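Local coordinates for NAD nucleotidase (Haemophilus influenzae, PDB 3ZTV), which degrades NAD to adenosine and nicotinamide riboside, acting as a pyrophosphatase and as a zinc-dependent 5'-nucleotidase in the periplasm, at residues A[23-28]-A[75-80]; A[353-358]-A[422-427]; A[359-364]-A[557-562]. All blocks are in the same frame, centred on the assembly; numbering follows the deposited sequence.

Contact 1: residues A[23-28]-A[75-80]; sequences SYLEPH and TLYFTL
Ser23 and Thr75 bring the irregular loop 23-28 against the start of the short helix 76-79, their CA atoms 5.7 Å apart. Thr75 is the N-cap, and its OG1 works twice: it donates to Ser23 O (2.8 Å), approaching from above the carbonyl plane, and accepts from Tyr77 N (3.0 Å). With chi1 at 77° OG1 sits between the backbone N and the carbonyl carbon, where it can make both bonds; CG2, anti to the carbonyl carbon, lies over one face of the Tyr24 ring, a CH-pi contact 3.8 Å from the ring centroid. Leu25 lies across the Tyr77 ring, CB over its centre and CD2 3.7 Å from Tyr77 CD1. At the far end of that ring, Tyr77 OH donates to Glu26 OE2 (2.7 Å) on the anti side of the carboxylate, about 30° out of its plane. Ser23 OG touches Phe78 CB, but its polar partners are Asp86 and the backbone of Thr73. Tyr24 also stacks on Tyr267 and lies beside His22, a zinc ligand. Glu26 OE1 forms a salt bridge with Lys347, so the loop next to the zinc site is tied by polar bonds to helices 76-79, 84-93 and 337-353.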
ATOM      1  N   SER A  23      -8.194   8.336 -29.232  1.00  4.90           N
ATOM      2  CA  SER A  23      -8.239   8.100 -30.672  1.00  5.36           C
ATOM      3  C   SER A  23      -9.146   9.056 -31.444  1.00  5.61           C
ATOM      4  O   SER A  23      -9.542   8.753 -32.581  1.00  5.81           O
ATOM      5  CB  SER A  23      -8.589   6.631 -30.977  1.00  5.14           C
ATOM      6  OG  SER A  23      -7.622   5.756 -30.419  1.00  5.34           O
ATOM      7  N   TYR A  24      -9.457  10.215 -30.850  1.00  5.23           N
ATOM      8  CA  TYR A  24     -10.235  11.245 -31.546  1.00  4.63           C
ATOM      9  C   TYR A  24      -9.313  12.063 -32.443  1.00  5.96           C
ATOM     10  O   TYR A  24      -8.870  13.165 -32.079  1.00  7.00           O
ATOM     11  CB  TYR A  24     -10.980  12.156 -30.564  1.00  6.40           C
ATOM     12  CG  TYR A  24     -12.287  11.573 -30.095  1.00  5.60           C
ATOM     13  CD1 TYR A  24     -12.322  10.488 -29.226  1.00  8.01           C
ATOM     14  CD2 TYR A  24     -13.499  12.097 -30.536  1.00 10.07           C
ATOM     15  CE1 TYR A  24     -13.523   9.946 -28.800  1.00  8.51           C
ATOM     16  CE2 TYR A  24     -14.708  11.563 -30.118  1.00 11.38           C
ATOM     17  CZ  TYR A  24     -14.711  10.489 -29.246  1.00  9.51           C
ATOM     18  OH  TYR A  24     -15.918   9.970 -28.838  1.00 12.59           O
ATOM     19  N   LEU A  25      -9.019  11.529 -33.621  1.00  6.27           N
ATOM     20  CA  LEU A  25      -8.146  12.240 -34.547  1.00  6.29           C
ATOM     21  C   LEU A  25      -8.861  13.390 -35.249  1.00  6.77           C
ATOM     22  O   LEU A  25      -8.239  14.393 -35.604  1.00  7.75           O
ATOM     23  CB  LEU A  25      -7.557  11.283 -35.588  1.00  6.95           C
ATOM     24  CG  LEU A  25      -6.213  10.644 -35.227  1.00  9.75           C
ATOM     25  CD1 LEU A  25      -6.255   9.934 -33.882  1.00 11.01           C
ATOM     26  CD2 LEU A  25      -5.757   9.695 -36.326  1.00 11.18           C
ATOM     27  N   GLU A  26     -10.167  13.245 -35.449  1.00  6.33           N
ATOM     28  CA  GLU A  26     -10.962  14.272 -36.113  1.00  6.97           C
ATOM     29  C   GLU A  26     -11.685  15.100 -35.063  1.00  6.73           C
ATOM     30  O   GLU A  26     -11.812  14.671 -33.922  1.00  7.40           O
ATOM     31  CB  GLU A  26     -11.988  13.627 -37.056  1.00  8.43           C
ATOM     32  CG  GLU A  26     -11.388  12.872 -38.240  1.00 12.13           C
ATOM     33  CD  GLU A  26     -12.445  12.397 -39.228  1.00 16.25           C
ATOM     34  OE1 GLU A  26     -13.274  13.227 -39.664  1.00 21.98           O
ATOM     35  OE2 GLU A  26     -12.451  11.200 -39.575  1.00 12.80           O
ATOM     36  N   PRO A  27     -12.176  16.286 -35.454  1.00  7.23           N
ATOM     37  CA  PRO A  27     -13.019  17.092 -34.565  1.00  6.69           C
ATOM     38  C   PRO A  27     -14.305  16.347 -34.210  1.00  7.23           C
ATOM     39  O   PRO A  27     -14.650  15.356 -34.875  1.00  9.83           O
ATOM     40  CB  PRO A  27     -13.345  18.332 -35.416  1.00  8.31           C
ATOM     41  CG  PRO A  27     -12.240  18.400 -36.418  1.00  9.42           C
ATOM     42  CD  PRO A  27     -11.946  16.960 -36.746  1.00  9.39           C
ATOM     43  N   HIS A  28     -15.003  16.799 -33.174  1.00  8.17           N
ATOM     44  CA  HIS A  28     -16.328  16.274 -32.868  1.00  8.31           C
ATOM     45  C   HIS A  28     -17.264  17.418 -32.469  1.00  9.00           C
ATOM     46  O   HIS A  28     -16.820  18.524 -32.157  1.00  9.15           O
ATOM     47  CB  HIS A  28     -16.269  15.171 -31.800  1.00  8.06           C
ATOM     48  CG  HIS A  28     -15.853  15.656 -30.447  1.00  9.53           C
ATOM     49  ND1 HIS A  28     -14.538  15.904 -30.112  1.00  8.06           N
ATOM     50  CD2 HIS A  28     -16.580  15.925 -29.336  1.00 10.46           C
ATOM     51  CE1 HIS A  28     -14.473  16.315 -28.858  1.00  9.35           C
ATOM     52  NE2 HIS A  28     -15.697  16.335 -28.364  1.00 11.21           N
ATOM     53  N   THR A  75     -12.568   5.289 -30.868  1.00  7.35           N
ATOM     54  CA  THR A  75     -13.061   5.452 -32.241  1.00  7.13           C
ATOM     55  C   THR A  75     -12.445   4.374 -33.129  1.00  7.08           C
ATOM     56  O   THR A  75     -11.538   3.648 -32.712  1.00  7.84           O
ATOM     57  CB  THR A  75     -12.654   6.803 -32.860  1.00  6.93           C
ATOM     58  OG1 THR A  75     -11.284   6.728 -33.256  1.00  7.05           O
ATOM     59  CG2 THR A  75     -12.875   7.977 -31.888  1.00  8.62           C
ATOM     60  N   LEU A  76     -12.919   4.288 -34.375  1.00  7.04           N
ATOM     61  CA  LEU A  76     -12.356   3.335 -35.334  1.00  6.18           C
ATOM     62  C   LEU A  76     -10.901   3.638 -35.691  1.00  7.33           C
ATOM     63  O   LEU A  76     -10.210   2.794 -36.259  1.00  7.58           O
ATOM     64  CB  LEU A  76     -13.206   3.250 -36.613  1.00  7.90           C
ATOM     65  CG  LEU A  76     -14.559   2.546 -36.490  1.00  7.74           C
ATOM     66  CD1 LEU A  76     -15.301   2.636 -37.816  1.00 10.18           C
ATOM     67  CD2 LEU A  76     -14.379   1.095 -36.087  1.00  9.71           C
ATOM     68  N   TYR A  77     -10.421   4.838 -35.363  1.00  6.62           N
ATOM     69  CA  TYR A  77      -9.006   5.137 -35.589  1.00  7.23           C
ATOM     70  C   TYR A  77      -8.097   4.260 -34.730  1.00  7.15           C
ATOM     71  O   TYR A  77      -6.944   4.021 -35.092  1.00  8.49           O
ATOM     72  CB  TYR A  77      -8.694   6.621 -35.374  1.00  8.10           C
ATOM     73  CG  TYR A  77      -9.089   7.489 -36.551  1.00  7.67           C
ATOM     74  CD1 TYR A  77      -8.359   7.461 -37.741  1.00  9.88           C
ATOM     75  CD2 TYR A  77     -10.181   8.338 -36.480  1.00  8.02           C
ATOM     76  CE1 TYR A  77      -8.716   8.256 -38.821  1.00 10.79           C
ATOM     77  CE2 TYR A  77     -10.549   9.140 -37.563  1.00  9.18           C
ATOM     78  CZ  TYR A  77      -9.800   9.094 -38.728  1.00 10.05           C
ATOM     79  OH  TYR A  77     -10.147   9.870 -39.820  1.00 11.60           O
ATOM     80  N   PHE A  78      -8.604   3.779 -33.595  1.00  6.53           N
ATOM     81  CA  PHE A  78      -7.868   2.767 -32.858  1.00  6.39           C
ATOM     82  C   PHE A  78      -8.104   1.383 -33.450  1.00  7.11           C
ATOM     83  O   PHE A  78      -7.162   0.687 -33.819  1.00  8.89           O
ATOM     84  CB  PHE A  78      -8.224   2.710 -31.372  1.00  7.40           C
ATOM     85  CG  PHE A  78      -7.573   1.556 -30.694  1.00  7.78           C
ATOM     86  CD1 PHE A  78      -6.208   1.535 -30.543  1.00  8.03           C
ATOM     87  CD2 PHE A  78      -8.303   0.441 -30.327  1.00  9.31           C
ATOM     88  CE1 PHE A  78      -5.575   0.459 -29.969  1.00  9.43           C
ATOM     89  CE2 PHE A  78      -7.672  -0.646 -29.753  1.00 10.46           C
ATOM     90  CZ  PHE A  78      -6.311  -0.632 -29.574  1.00  9.72           C
ATOM     91  N   THR A  79      -9.373   0.993 -33.509  1.00  7.66           N
ATOM     92  CA  THR A  79      -9.779  -0.356 -33.883  1.00  8.84           C
ATOM     93  C   THR A  79      -9.163  -0.845 -35.191  1.00  9.12           C
ATOM     94  O   THR A  79      -8.710  -1.977 -35.279  1.00 10.23           O
ATOM     95  CB  THR A  79     -11.306  -0.420 -33.994  1.00  9.84           C
ATOM     96  OG1 THR A  79     -11.887   0.160 -32.817  1.00 13.46           O
ATOM     97  CG2 THR A  79     -11.786  -1.860 -34.152  1.00 13.45           C
ATOM     98  N   LEU A  80      -9.132   0.015 -36.197  1.00  7.23           N
ATOM     99  CA  LEU A  80      -8.718  -0.422 -37.528  1.00  7.81           C
ATOM    100  C   LEU A  80      -7.222  -0.310 -37.759  1.00  8.41           C
ATOM    101  O   LEU A  80      -6.707  -0.816 -38.763  1.00 10.34           O
ATOM    102  CB  LEU A  80      -9.487   0.348 -38.598  1.00  8.12           C
ATOM    103  CG  LEU A  80     -10.999   0.156 -38.509  1.00  9.09           C
ATOM    104  CD1 LEU A  80     -11.727   1.060 -39.495  1.00 10.37           C
ATOM    105  CD2 LEU A  80     -11.370  -1.299 -38.751  1.00 11.66           C
TER

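Contact 2: residues A[353-358]-A[422-427]; sequences LAQEIV and TFNDAY
Phe423 and Ala354 pack where the turn after helix 337-353 meets the first residues of helix 423-429. Phe423 CB lies 3.4 Å from Ala354 O and 4.4 Å from Ala354 CB. A chi1 of -62° puts CG anti to the carbonyl carbon, and the ring's CD1 then comes up to two carbonyl oxygens, Glu356 O at 3.4 Å and Leu353 O slightly farther off. CE1 stays near the same pair, and CZ at the tip comes to 4.2 Å from Val358 CB, which lies over one ring face toward the rim. Ala354 O, near the ring plane at its edge, accepts from Asn424 N (3.1 Å, 153° at the hydrogen), so a carbonyl of the type I turn 353-356 takes an N-H of the first helical turn. Asn424 OD1 rests 3.4 Å from Ala354 CB. Thr422 is the N-cap and closes a capping box: its OG1 accepts from Asp425 N, and Asp425 OD2 accepts from Thr422 N. Thr422 CA also meets Glu356 O in a CA-H...O contact, beside the antiparallel, non-hydrogen-bonded pair Ile357-Thr422. The contact joins the end of helix 337-353 and strand 357-362 to strand 419-422 and helix 423-429; Leu80 and Thr79 touch Phe423, while Met553 and Lys554 of helix 545-555 touch Val358.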
ATOM      1  N   LEU A 353     -11.187   0.079 -44.682  1.00  8.68           N
ATOM      2  CA  LEU A 353     -11.101  -0.956 -43.652  1.00  9.04           C
ATOM      3  C   LEU A 353     -12.409  -1.173 -42.897  1.00  8.69           C
ATOM      4  O   LEU A 353     -12.690  -2.284 -42.449  1.00  8.46           O
ATOM      5  CB  LEU A 353      -9.964  -0.644 -42.668  1.00  9.28           C
ATOM      6  CG  LEU A 353      -8.564  -0.633 -43.283  1.00 12.27           C
ATOM      7  CD1 LEU A 353      -7.532  -0.098 -42.291  1.00 13.26           C
ATOM      8  CD2 LEU A 353      -8.195  -2.039 -43.756  1.00 15.31           C
ATOM      9  N   ALA A 354     -13.212  -0.119 -42.756  1.00  7.05           N
ATOM     10  CA  ALA A 354     -14.452  -0.212 -42.003  1.00  7.64           C
ATOM     11  C   ALA A 354     -15.500  -1.068 -42.707  1.00  8.47           C
ATOM     12  O   ALA A 354     -16.480  -1.488 -42.087  1.00  7.49           O
ATOM     13  CB  ALA A 354     -15.013   1.173 -41.704  1.00  9.61           C
ATOM     14  N   GLN A 355     -15.297  -1.313 -44.003  1.00  8.22           N
ATOM     15  CA  GLN A 355     -16.207  -2.147 -44.794  1.00  9.13           C
ATOM     16  C   GLN A 355     -15.854  -3.625 -44.706  1.00  9.93           C
ATOM     17  O   GLN A 355     -16.584  -4.473 -45.225  1.00 11.55           O
ATOM     18  CB  GLN A 355     -16.210  -1.700 -46.256  1.00  8.20           C
ATOM     19  CG  GLN A 355     -16.736  -0.295 -46.456  1.00  8.96           C
ATOM     20  CD  GLN A 355     -16.680   0.119 -47.907  1.00  8.93           C
ATOM     21  OE1 GLN A 355     -17.568  -0.214 -48.697  1.00  9.37           O
ATOM     22  NE2 GLN A 355     -15.618   0.823 -48.275  1.00  9.60           N
ATOM     23  N   GLU A 356     -14.731  -3.938 -44.065  1.00 10.16           N
ATOM     24  CA  GLU A 356     -14.326  -5.331 -43.894  1.00 10.30           C
ATOM     25  C   GLU A 356     -15.193  -6.051 -42.865  1.00 10.40           C
ATOM     26  O   GLU A 356     -15.801  -5.427 -41.998  1.00  9.81           O
ATOM     27  CB  GLU A 356     -12.836  -5.434 -43.542  1.00 11.15           C
ATOM     28  CG  GLU A 356     -11.923  -4.996 -44.678  1.00 14.12           C
ATOM     29  CD  GLU A 356     -10.443  -5.196 -44.389  1.00 13.87           C
ATOM     30  OE1 GLU A 356     -10.088  -5.536 -43.242  1.00 18.71           O
ATOM     31  OE2 GLU A 356      -9.628  -5.009 -45.320  1.00 18.34           O
ATOM     32  N   ILE A 357     -15.257  -7.373 -42.981  1.00 11.81           N
ATOM     33  CA  ILE A 357     -16.136  -8.174 -42.152  1.00 12.24           C
ATOM     34  C   ILE A 357     -15.493  -8.480 -40.804  1.00 13.39           C
ATOM     35  O   ILE A 357     -14.344  -8.929 -40.744  1.00 15.39           O
ATOM     36  CB  ILE A 357     -16.508  -9.485 -42.876  1.00 13.67           C
ATOM     37  CG1 ILE A 357     -17.246  -9.164 -44.180  1.00 14.83           C
ATOM     38  CG2 ILE A 357     -17.344 -10.379 -41.980  1.00 15.41           C
ATOM     39  CD1 ILE A 357     -17.382 -10.354 -45.120  1.00 18.48           C
ATOM     40  N   VAL A 358     -16.227  -8.214 -39.728  1.00 11.60           N
ATOM     41  CA  VAL A 358     -15.732  -8.519 -38.388  1.00 12.48           C
ATOM     42  C   VAL A 358     -16.252  -9.867 -37.899  1.00 15.21           C
ATOM     43  O   VAL A 358     -15.608 -10.531 -37.091  1.00 18.51           O
ATOM     44  CB  VAL A 358     -16.063  -7.399 -37.364  1.00 12.79           C
ATOM     45  CG1 VAL A 358     -17.556  -7.307 -37.110  1.00 17.54           C
ATOM     46  CG2 VAL A 358     -15.315  -7.628 -36.057  1.00 15.84           C
ATOM     47  N   THR A 422     -20.053  -5.941 -40.680  1.00  9.59           N
ATOM     48  CA  THR A 422     -18.852  -5.130 -40.860  1.00  9.10           C
ATOM     49  C   THR A 422     -18.679  -4.158 -39.686  1.00  8.71           C
ATOM     50  O   THR A 422     -19.578  -4.000 -38.863  1.00  8.98           O
ATOM     51  CB  THR A 422     -18.925  -4.315 -42.171  1.00  8.01           C
ATOM     52  OG1 THR A 422     -19.905  -3.283 -42.035  1.00  8.61           O
ATOM     53  CG2 THR A 422     -19.296  -5.225 -43.352  1.00  9.93           C
ATOM     54  N   PHE A 423     -17.527  -3.498 -39.630  1.00  8.20           N
ATOM     55  CA  PHE A 423     -17.307  -2.467 -38.620  1.00  8.77           C
ATOM     56  C   PHE A 423     -18.351  -1.363 -38.735  1.00  9.44           C
ATOM     57  O   PHE A 423     -18.893  -0.907 -37.732  1.00  9.71           O
ATOM     58  CB  PHE A 423     -15.896  -1.889 -38.731  1.00  9.20           C
ATOM     59  CG  PHE A 423     -14.810  -2.899 -38.489  1.00  7.69           C
ATOM     60  CD1 PHE A 423     -14.333  -3.672 -39.539  1.00  9.27           C
ATOM     61  CD2 PHE A 423     -14.273  -3.092 -37.218  1.00  8.30           C
ATOM     62  CE1 PHE A 423     -13.335  -4.615 -39.342  1.00  9.95           C
ATOM     63  CE2 PHE A 423     -13.274  -4.033 -37.008  1.00 12.31           C
ATOM     64  CZ  PHE A 423     -12.803  -4.798 -38.067  1.00 13.60           C
ATOM     65  N   ASN A 424     -18.651  -0.938 -39.964  1.00  8.50           N
ATOM     66  CA  ASN A 424     -19.667   0.089 -40.186  1.00  8.69           C
ATOM     67  C   ASN A 424     -21.016  -0.349 -39.653  1.00  9.08           C
ATOM     68  O   ASN A 424     -21.765   0.451 -39.091  1.00 10.98           O
ATOM     69  CB  ASN A 424     -19.827   0.401 -41.675  1.00  9.29           C
ATOM     70  CG  ASN A 424     -18.724   1.272 -42.218  1.00  9.48           C
ATOM     71  OD1 ASN A 424     -18.230   2.170 -41.537  1.00 11.74           O
ATOM     72  ND2 ASN A 424     -18.342   1.029 -43.463  1.00  9.91           N
ATOM     73  N   ASP A 425     -21.336  -1.625 -39.852  1.00  9.71           N
ATOM     74  CA  ASP A 425     -22.615  -2.159 -39.405  1.00 10.01           C
ATOM     75  C   ASP A 425     -22.835  -1.973 -37.904  1.00 11.38           C
ATOM     76  O   ASP A 425     -23.951  -1.706 -37.469  1.00 12.21           O
ATOM     77  CB  ASP A 425     -22.748  -3.639 -39.768  1.00 12.28           C
ATOM     78  CG  ASP A 425     -22.856  -3.876 -41.268  1.00 12.58           C
ATOM     79  OD1 ASP A 425     -23.203  -2.941 -42.025  1.00 13.05           O
ATOM     80  OD2 ASP A 425     -22.600  -5.019 -41.685  1.00 12.58           O
ATOM     81  N   ALA A 426     -21.778  -2.129 -37.111  1.00 11.39           N
ATOM     82  CA  ALA A 426     -21.896  -1.946 -35.660  1.00 10.89           C
ATOM     83  C   ALA A 426     -22.332  -0.531 -35.301  1.00 10.78           C
ATOM     84  O   ALA A 426     -23.161  -0.331 -34.413  1.00 12.08           O
ATOM     85  CB  ALA A 426     -20.589  -2.288 -34.959  1.00 12.88           C
ATOM     86  N   TYR A 427     -21.771   0.446 -35.999  1.00 10.58           N
ATOM     87  CA  TYR A 427     -22.145   1.837 -35.799  1.00 12.46           C
ATOM     88  C   TYR A 427     -23.546   2.136 -36.339  1.00 14.35           C
ATOM     89  O   TYR A 427     -24.187   3.092 -35.916  1.00 15.41           O
ATOM     90  CB  TYR A 427     -21.093   2.767 -36.404  1.00 12.18           C
ATOM     91  CG  TYR A 427     -19.880   2.945 -35.513  1.00 12.81           C
ATOM     92  CD1 TYR A 427     -18.835   2.027 -35.521  1.00 11.54           C
ATOM     93  CD2 TYR A 427     -19.791   4.031 -34.658  1.00 13.00           C
ATOM     94  CE1 TYR A 427     -17.730   2.196 -34.699  1.00 13.32           C
ATOM     95  CE2 TYR A 427     -18.700   4.205 -33.836  1.00 12.23           C
ATOM     96  CZ  TYR A 427     -17.671   3.289 -33.860  1.00 12.79           C
ATOM     97  OH  TYR A 427     -16.587   3.478 -33.033  1.00 12.59           O
TER

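Contact 3: residues A[359-364]-A[557-562]; sequences GVITGS and PHFEAY
Strands 359-362 and 558-560 run parallel in a small mixed sheet, Val360 paired with His558, Ile361 with Phe559 and Thr362 with Glu560, their axes 26° apart. Four backbone bonds join them: Val360 N to Pro557 O (2.8 Å), Phe559 N to Val360 O, Thr362 N to Phe559 O (2.9 Å), and Ala561 N to Thr362 O. Phe559 O is also approached by Ile361 CA at 3.2 Å. On the face bearing Thr362 and Glu560, Thr362 OG1 donates to Glu560 OE1 (2.8 Å) from above the carboxylate plane, the two side chains crossing at about a right angle. The Glu560 chain bends at chi2 (73°), which brings CD toward Thr362; OE2 then lies 3.5 Å from Gly363 CA. The backbone angles of Gly363 themselves call for glycine. On the other face Ile361 CG1 meets the edge of the Phe559 ring at CD2 (4.2 Å), and Ile361 CG2 packs on Ala561 CB, which also touches Ser364 O at 3.3 Å. Phe390 and Phe552 meet the Phe559 ring on this side. Strand 357-362 is the middle of three, parallel to 558-560 and antiparallel to 419-422, as in a mixed sheet, with helices 386-396 and 545-555 packed on its apolar face in the C-terminal part of the protein.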
ATOM      1  N   GLY A 359     -17.412 -10.279 -38.399  1.00 14.16           N
ATOM      2  CA  GLY A 359     -17.943 -11.585 -38.052  1.00 15.80           C
ATOM      3  C   GLY A 359     -19.141 -11.945 -38.902  1.00 14.26           C
ATOM      4  O   GLY A 359     -19.647 -11.115 -39.655  1.00 12.80           O
ATOM      5  N   VAL A 360     -19.594 -13.187 -38.770  1.00 13.35           N
ATOM      6  CA  VAL A 360     -20.736 -13.688 -39.515  1.00 14.28           C
ATOM      7  C   VAL A 360     -21.743 -14.253 -38.531  1.00 14.15           C
ATOM      8  O   VAL A 360     -21.375 -14.971 -37.600  1.00 15.66           O
ATOM      9  CB  VAL A 360     -20.315 -14.792 -40.508  1.00 14.67           C
ATOM     10  CG1 VAL A 360     -21.532 -15.368 -41.228  1.00 16.77           C
ATOM     11  CG2 VAL A 360     -19.314 -14.248 -41.510  1.00 14.95           C
ATOM     12  N   ILE A 361     -23.008 -13.905 -38.721  1.00 14.30           N
ATOM     13  CA  ILE A 361     -24.077 -14.461 -37.903  1.00 15.81           C
ATOM     14  C   ILE A 361     -24.871 -15.480 -38.708  1.00 16.65           C
ATOM     15  O   ILE A 361     -25.283 -15.209 -39.834  1.00 17.47           O
ATOM     16  CB  ILE A 361     -25.025 -13.367 -37.383  1.00 13.95           C
ATOM     17  CG1 ILE A 361     -24.256 -12.354 -36.528  1.00 15.75           C
ATOM     18  CG2 ILE A 361     -26.161 -13.987 -36.577  1.00 16.78           C
ATOM     19  CD1 ILE A 361     -25.082 -11.158 -36.100  1.00 17.51           C
ATOM     20  N   THR A 362     -25.069 -16.655 -38.122  1.00 17.02           N
ATOM     21  CA  THR A 362     -25.891 -17.689 -38.734  1.00 16.67           C
ATOM     22  C   THR A 362     -27.151 -17.898 -37.906  1.00 19.06           C
ATOM     23  O   THR A 362     -27.230 -17.474 -36.750  1.00 18.97           O
ATOM     24  CB  THR A 362     -25.124 -19.018 -38.865  1.00 19.74           C
ATOM     25  OG1 THR A 362     -24.613 -19.406 -37.585  1.00 22.11           O
ATOM     26  CG2 THR A 362     -23.962 -18.868 -39.837  1.00 22.12           C
ATOM     27  N   GLY A 363     -28.146 -18.543 -38.501  1.00 20.79           N
ATOM     28  CA  GLY A 363     -29.389 -18.794 -37.804  1.00 19.28           C
ATOM     29  C   GLY A 363     -30.470 -17.792 -38.144  1.00 19.75           C
ATOM     30  O   GLY A 363     -30.422 -17.131 -39.182  1.00 21.64           O
ATOM     31  N   SER A 364     -31.448 -17.677 -37.252  1.00 19.62           N
ATOM     32  CA  SER A 364     -32.614 -16.841 -37.484  1.00 22.23           C
ATOM     33  C   SER A 364     -32.395 -15.407 -37.025  1.00 19.09           C
ATOM     34  O   SER A 364     -31.594 -15.148 -36.125  1.00 21.35           O
ATOM     35  CB  SER A 364     -33.833 -17.426 -36.769  1.00 23.44           C
ATOM     36  OG  SER A 364     -34.242 -18.638 -37.379  1.00 27.17           O
ATOM     37  N   PRO A 557     -16.535 -14.881 -34.278  1.00 16.55           N
ATOM     38  CA  PRO A 557     -16.540 -14.561 -35.712  1.00 16.39           C
ATOM     39  C   PRO A 557     -17.506 -15.434 -36.508  1.00 19.52           C
ATOM     40  O   PRO A 557     -17.836 -15.099 -37.645  1.00 18.89           O
ATOM     41  CB  PRO A 557     -15.093 -14.820 -36.139  1.00 20.23           C
ATOM     42  CG  PRO A 557     -14.562 -15.779 -35.122  1.00 18.99           C
ATOM     43  CD  PRO A 557     -15.239 -15.419 -33.834  1.00 17.50           C
ATOM     44  N   HIS A 558     -17.946 -16.539 -35.917  1.00 18.38           N
ATOM     45  CA  HIS A 558     -18.988 -17.359 -36.526  1.00 19.84           C
ATOM     46  C   HIS A 558     -20.090 -17.631 -35.506  1.00 20.97           C
ATOM     47  O   HIS A 558     -20.241 -18.743 -35.000  1.00 23.49           O
ATOM     48  CB  HIS A 558     -18.404 -18.644 -37.119  1.00 22.31           C
ATOM     49  CG  HIS A 558     -17.537 -18.404 -38.317  1.00 22.56           C
ATOM     50  ND1 HIS A 558     -18.046 -18.298 -39.593  1.00 25.65           N
ATOM     51  CD2 HIS A 558     -16.199 -18.224 -38.430  1.00 24.92           C
ATOM     52  CE1 HIS A 558     -17.058 -18.076 -40.443  1.00 25.69           C
ATOM     53  NE2 HIS A 558     -15.927 -18.027 -39.763  1.00 26.65           N
ATOM     54  N   PHE A 559     -20.857 -16.582 -35.224  1.00 17.51           N
ATOM     55  CA  PHE A 559     -21.834 -16.560 -34.146  1.00 17.62           C
ATOM     56  C   PHE A 559     -23.194 -17.099 -34.574  1.00 16.21           C
ATOM     57  O   PHE A 559     -23.772 -16.648 -35.562  1.00 16.96           O
ATOM     58  CB  PHE A 559     -21.979 -15.122 -33.637  1.00 15.91           C
ATOM     59  CG  PHE A 559     -22.996 -14.955 -32.547  1.00 17.15           C
ATOM     60  CD1 PHE A 559     -22.747 -15.425 -31.266  1.00 17.77           C
ATOM     61  CD2 PHE A 559     -24.193 -14.302 -32.794  1.00 16.61           C
ATOM     62  CE1 PHE A 559     -23.681 -15.266 -30.261  1.00 17.39           C
ATOM     63  CE2 PHE A 559     -25.130 -14.135 -31.790  1.00 16.83           C
ATOM     64  CZ  PHE A 559     -24.873 -14.617 -30.523  1.00 16.71           C
ATOM     65  N   GLU A 560     -23.697 -18.067 -33.816  1.00 19.28           N
ATOM     66  CA  GLU A 560     -25.042 -18.591 -34.018  1.00 17.53           C
ATOM     67  C   GLU A 560     -26.014 -17.732 -33.217  1.00 16.10           C
ATOM     68  O   GLU A 560     -25.842 -17.546 -32.014  1.00 17.42           O
ATOM     69  CB  GLU A 560     -25.115 -20.045 -33.549  1.00 19.47           C
ATOM     70  CG  GLU A 560     -26.487 -20.676 -33.695  1.00 22.37           C
ATOM     71  CD  GLU A 560     -26.838 -20.971 -35.138  1.00 23.32           C
ATOM     72  OE1 GLU A 560     -25.911 -21.207 -35.942  1.00 24.71           O
ATOM     73  OE2 GLU A 560     -28.040 -20.958 -35.473  1.00 25.06           O
ATOM     74  N   ALA A 561     -27.029 -17.201 -33.889  1.00 16.93           N
ATOM     75  CA  ALA A 561     -27.952 -16.251 -33.274  1.00 17.51           C
ATOM     76  C   ALA A 561     -28.639 -16.797 -32.023  1.00 16.15           C
ATOM     77  O   ALA A 561     -29.010 -17.969 -31.971  1.00 17.75           O
ATOM     78  CB  ALA A 561     -28.993 -15.798 -34.284  1.00 17.30           C
ATOM     79  N   TYR A 562     -28.805 -15.934 -31.020  1.00 15.61           N
ATOM     80  CA  TYR A 562     -29.605 -16.262 -29.845  1.00 15.83           C
ATOM     81  C   TYR A 562     -31.048 -16.498 -30.267  1.00 13.90           C
ATOM     82  O   TYR A 562     -31.530 -15.880 -31.214  1.00 16.23           O
ATOM     83  CB  TYR A 562     -29.576 -15.117 -28.829  1.00 15.44           C
ATOM     84  CG  TYR A 562     -28.234 -14.874 -28.178  1.00 15.60           C
ATOM     85  CD1 TYR A 562     -27.616 -15.861 -27.425  1.00 16.75           C
ATOM     86  CD2 TYR A 562     -27.597 -13.645 -28.294  1.00 16.26           C
ATOM     87  CE1 TYR A 562     -26.390 -15.638 -26.821  1.00 17.75           C
ATOM     88  CE2 TYR A 562     -26.374 -13.410 -27.688  1.00 16.24           C
ATOM     89  CZ  TYR A 562     -25.775 -14.411 -26.955  1.00 16.68           C
ATOM     90  OH  TYR A 562     -24.555 -14.194 -26.349  1.00 16.31           O
TER

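Overall arrangement
From the N terminus, contact 1 comes first, closing a loop of 46 residues inside the calcineurin-like phosphoesterase part, and it ends before either of the others begins. Helix 337-353 then leads into contact 2, whose second segment lies 64 residues on, and strand 357-362 runs directly from contact 2 into contact 3. These two cross: 359-364 falls between the segments of contact 2, and 557-562 closes 193 residues later. They share one three-stranded sheet, their centres about 15 Å apart. Contacts 1 and 2 touch where Leu76 packs on Tyr427 and Leu80 on Leu353, joining the metal-binding part to the C-terminal nucleotidase part; contact 3 stays about 11 Å from contact 1 at the nearest atoms.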